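Local coordinates for protein ygiW (Escherichia coli, PDB 1NNX), which is a periplasmic protein of unknown function with an oligonucleotide/oligosaccharide-binding (OB) fold, at residues Asn45-Ile50 / Leu54-Asp59. Residues are numbered along the deposited sequence; the frame is centred on the assembly and turned at random.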
ATOM      1  N   ASN A  45      -0.801   4.211   8.411  1.00 12.44           N
ATOM      2  CA  ASN A  45      -2.074   4.915   8.447  1.00 13.84           C
ATOM      3  C   ASN A  45      -2.413   5.573   7.126  1.00 12.94           C
ATOM      4  O   ASN A  45      -1.522   6.124   6.417  1.00 13.52           O
ATOM      5  CB  ASN A  45      -1.982   5.999   9.536  1.00 14.27           C
ATOM      6  CG  ASN A  45      -1.674   5.387  10.944  1.00 17.13           C
ATOM      7  OD1 ASN A  45      -0.523   5.150  11.250  1.00 27.88           O
ATOM      8  ND2 ASN A  45      -2.663   5.084  11.704  1.00 23.54           N
ATOM      9  N   ILE A  46      -3.702   5.514   6.782  1.00 12.59           N
ATOM     10  CA  ILE A  46      -4.200   6.226   5.588  1.00 14.10           C
ATOM     11  C   ILE A  46      -4.538   7.637   6.146  1.00 13.54           C
ATOM     12  O   ILE A  46      -5.425   7.758   7.021  1.00 13.71           O
ATOM     13  CB  ILE A  46      -5.460   5.569   5.024  1.00 14.45           C
ATOM     14  CG1 ILE A  46      -5.100   4.186   4.374  0.75 18.87           C
ATOM     15  CG2 ILE A  46      -5.920   6.379   3.760  1.00 15.27           C
ATOM     16  CD1 ILE A  46      -4.199   4.154   3.147  0.75 20.74           C
ATOM     17  N   VAL A  47      -3.841   8.656   5.673  1.00 12.48           N
ATOM     18  CA  VAL A  47      -4.007  10.009   6.223  1.00 15.60           C
ATOM     19  C   VAL A  47      -4.720  11.021   5.359  1.00 15.15           C
ATOM     20  O   VAL A  47      -5.068  12.061   5.897  1.00 15.51           O
ATOM     21  CB  VAL A  47      -2.639  10.576   6.686  1.00 15.69           C
ATOM     22  CG1 VAL A  47      -2.025   9.624   7.719  1.00 15.41           C
ATOM     23  CG2 VAL A  47      -1.651  10.721   5.534  1.00 16.34           C
ATOM     24  N   GLU A  48      -4.964  10.731   4.078  1.00 13.50           N
ATOM     25  CA  GLU A  48      -5.666  11.690   3.199  1.00 15.35           C
ATOM     26  C   GLU A  48      -6.102  10.979   1.948  1.00 15.20           C
ATOM     27  O   GLU A  48      -5.458  10.010   1.469  1.00 16.64           O
ATOM     28  CB  GLU A  48      -4.710  12.848   2.884  1.00 21.19           C
ATOM     29  CG  GLU A  48      -5.272  13.959   2.026  1.00 29.38           C
ATOM     30  CD  GLU A  48      -4.268  15.089   1.791  1.00 37.69           C
ATOM     31  OE1 GLU A  48      -3.090  14.819   1.428  1.00 39.03           O
ATOM     32  OE2 GLU A  48      -4.686  16.256   1.933  1.00 46.07           O
ATOM     33  N   ARG A  49      -7.247  11.415   1.415  1.00 15.04           N
ATOM     34  CA  ARG A  49      -7.698  10.895   0.139  1.00 17.85           C
ATOM     35  C   ARG A  49      -7.300  11.985  -0.869  1.00 20.63           C
ATOM     36  O   ARG A  49      -7.632  13.173  -0.685  1.00 22.40           O
ATOM     37  CB  ARG A  49      -9.224  10.714   0.160  1.00 18.79           C
ATOM     38  CG  ARG A  49      -9.754  10.204  -1.175  1.00 23.00           C
ATOM     39  CD  ARG A  49     -11.196   9.792  -1.021  1.00 25.32           C
ATOM     40  NE  ARG A  49     -11.649   9.011  -2.167  1.00 28.47           N
ATOM     41  CZ  ARG A  49     -12.837   8.423  -2.220  1.00 30.23           C
ATOM     42  NH1 ARG A  49     -13.667   8.545  -1.218  1.00 34.51           N
ATOM     43  NH2 ARG A  49     -13.179   7.681  -3.258  1.00 32.21           N
ATOM     44  N   ILE A  50      -6.543  11.629  -1.896  1.00 19.94           N
ATOM     45  CA  ILE A  50      -6.099  12.628  -2.872  1.00 27.12           C
ATOM     46  C   ILE A  50      -6.966  12.767  -4.117  1.00 31.70           C
ATOM     47  O   ILE A  50      -6.971  13.825  -4.743  1.00 37.49           O
ATOM     48  CB  ILE A  50      -4.506  12.920  -3.071  0.74 30.96           C
ATOM     49  CG1 ILE A  50      -3.822  13.372  -1.751  0.74 30.62           C
ATOM     50  CG2 ILE A  50      -4.339  14.218  -3.966  0.74 36.97           C
ATOM     51  CD1 ILE A  50      -4.443  14.584  -1.113  0.74 38.10           C
ATOM     52  N   LEU A  54      -7.241   7.249  -4.951  1.00 18.92           N
ATOM     53  CA  LEU A  54      -5.815   7.471  -4.579  1.00 17.36           C
ATOM     54  C   LEU A  54      -5.728   8.133  -3.198  1.00 16.76           C
ATOM     55  O   LEU A  54      -6.330   9.152  -2.906  1.00 16.84           O
ATOM     56  CB  LEU A  54      -5.143   8.342  -5.622  1.00 23.02           C
ATOM     57  CG  LEU A  54      -3.612   8.182  -5.686  1.00 28.21           C
ATOM     58  CD1 LEU A  54      -3.173   6.694  -5.864  1.00 25.51           C
ATOM     59  CD2 LEU A  54      -3.116   8.987  -6.898  1.00 35.63           C
ATOM     60  N   TYR A  55      -4.966   7.490  -2.324  1.00 14.15           N
ATOM     61  CA  TYR A  55      -4.792   7.896  -0.936  1.00 14.51           C
ATOM     62  C   TYR A  55      -3.368   8.034  -0.534  1.00 14.12           C
ATOM     63  O   TYR A  55      -2.515   7.453  -1.178  1.00 15.37           O
ATOM     64  CB  TYR A  55      -5.458   6.868  -0.005  1.00 15.23           C
ATOM     65  CG  TYR A  55      -6.944   6.604  -0.235  1.00 11.70           C
ATOM     66  CD1 TYR A  55      -7.902   7.228   0.572  1.00 12.68           C
ATOM     67  CD2 TYR A  55      -7.353   5.775  -1.265  1.00 14.89           C
ATOM     68  CE1 TYR A  55      -9.298   7.010   0.346  1.00 15.72           C
ATOM     69  CE2 TYR A  55      -8.738   5.540  -1.509  1.00 15.84           C
ATOM     70  CZ  TYR A  55      -9.687   6.167  -0.697  1.00 17.88           C
ATOM     71  OH  TYR A  55     -11.036   5.968  -0.967  1.00 19.58           O
ATOM     72  N   VAL A  56      -3.126   8.790   0.530  1.00 14.45           N
ATOM     73  CA  VAL A  56      -1.753   8.893   1.057  1.00 14.47           C
ATOM     74  C   VAL A  56      -1.617   7.963   2.273  1.00 12.76           C
ATOM     75  O   VAL A  56      -2.427   8.008   3.202  1.00 14.56           O
ATOM     76  CB  VAL A  56      -1.422  10.319   1.518  1.00 14.45           C
ATOM     77  CG1 VAL A  56       0.057  10.408   2.044  1.00 19.40           C
ATOM     78  CG2 VAL A  56      -1.523  11.290   0.259  1.00 20.46           C
ATOM     79  N   PHE A  57      -0.616   7.091   2.217  1.00 13.07           N
ATOM     80  CA  PHE A  57      -0.338   6.129   3.287  1.00 11.18           C
ATOM     81  C   PHE A  57       0.977   6.549   3.958  1.00 14.25           C
ATOM     82  O   PHE A  57       1.958   6.790   3.294  1.00 14.80           O
ATOM     83  CB  PHE A  57      -0.211   4.755   2.644  1.00 12.77           C
ATOM     84  CG  PHE A  57       0.063   3.676   3.634  1.00 14.53           C
ATOM     85  CD1 PHE A  57      -0.936   3.054   4.352  1.00 16.50           C
ATOM     86  CD2 PHE A  57       1.377   3.256   3.808  1.00 16.27           C
ATOM     87  CE1 PHE A  57      -0.626   1.979   5.233  1.00 19.06           C
ATOM     88  CE2 PHE A  57       1.669   2.196   4.680  1.00 20.51           C
ATOM     89  CZ  PHE A  57       0.650   1.577   5.368  1.00 16.70           C
ATOM     90  N   LYS A  58       0.968   6.583   5.283  1.00 13.29           N
ATOM     91  CA  LYS A  58       2.153   7.005   6.052  1.00 11.93           C
ATOM     92  C   LYS A  58       2.540   5.994   7.110  1.00 15.89           C
ATOM     93  O   LYS A  58       1.717   5.411   7.769  1.00 15.66           O
ATOM     94  CB  LYS A  58       1.833   8.353   6.689  1.00 18.26           C
ATOM     95  CG  LYS A  58       2.927   9.006   7.520  1.00 23.27           C
ATOM     96  CD  LYS A  58       2.348  10.245   8.160  1.00 27.66           C
ATOM     97  CE  LYS A  58       3.353  11.063   8.933  1.00 35.70           C
ATOM     98  NZ  LYS A  58       2.745  12.368   9.325  1.00 37.79           N
ATOM     99  N   ASP A  59       3.834   5.774   7.201  1.00 14.75           N
ATOM    100  CA  ASP A  59       4.389   4.949   8.317  1.00 16.12           C
ATOM    101  C   ASP A  59       5.522   5.805   8.870  1.00 16.83           C
ATOM    102  O   ASP A  59       5.780   6.931   8.449  1.00 18.35           O
ATOM    103  CB  ASP A  59       4.793   3.503   7.971  1.00 16.80           C
ATOM    104  CG  ASP A  59       6.052   3.346   7.174  1.00 19.79           C
ATOM    105  OD1 ASP A  59       6.734   4.348   6.884  1.00 19.72           O
ATOM    106  OD2 ASP A  59       6.367   2.166   6.852  1.00 19.62           O
TER
HETATM  107  O   HOH W   1       1.433   6.445  10.456  1.00 36.21           O
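Arg49 lies alongside Tyr55 where strands 38-51 and 54-59 pair as an antiparallel beta hairpin of this bacterial OB fold. Arg49 CB sits 3.7 Å from Tyr55 CE1, and CG and CD run on past the same ring carbon. With CG anti to the backbone N (chi1 178°) and the chain extended to NE, the arginine points the same way as the tyrosine. The guanidinium is turned 24° from the ring plane and lays one face over the hydroxyl, Arg49 CZ being 3.3 Å from Tyr55 OH, with NH1 3.7 Å and NH2 3.6 Å from it. NE is as near that oxygen as CZ but badly angled for a hydrogen bond; it makes a weak one to Ser51 O instead. Trp73 meets the Tyr55 ring edge-to-face.

Further along, a beta bulge interrupts the pairing: Val47 and Glu48 both lie opposite Val56. Val47 N donates to Val56 O (2.9 Å), while Val56 N donates to Glu48 O (2.8 Å). Beyond the bulge, regular pairing resumes with two nearly straight bonds between Asn45 and Lys58. A water there donates to Lys58 O, so this carbonyl oxygen receives a second hydrogen besides the one from Asn45 N, 2.9 Å away.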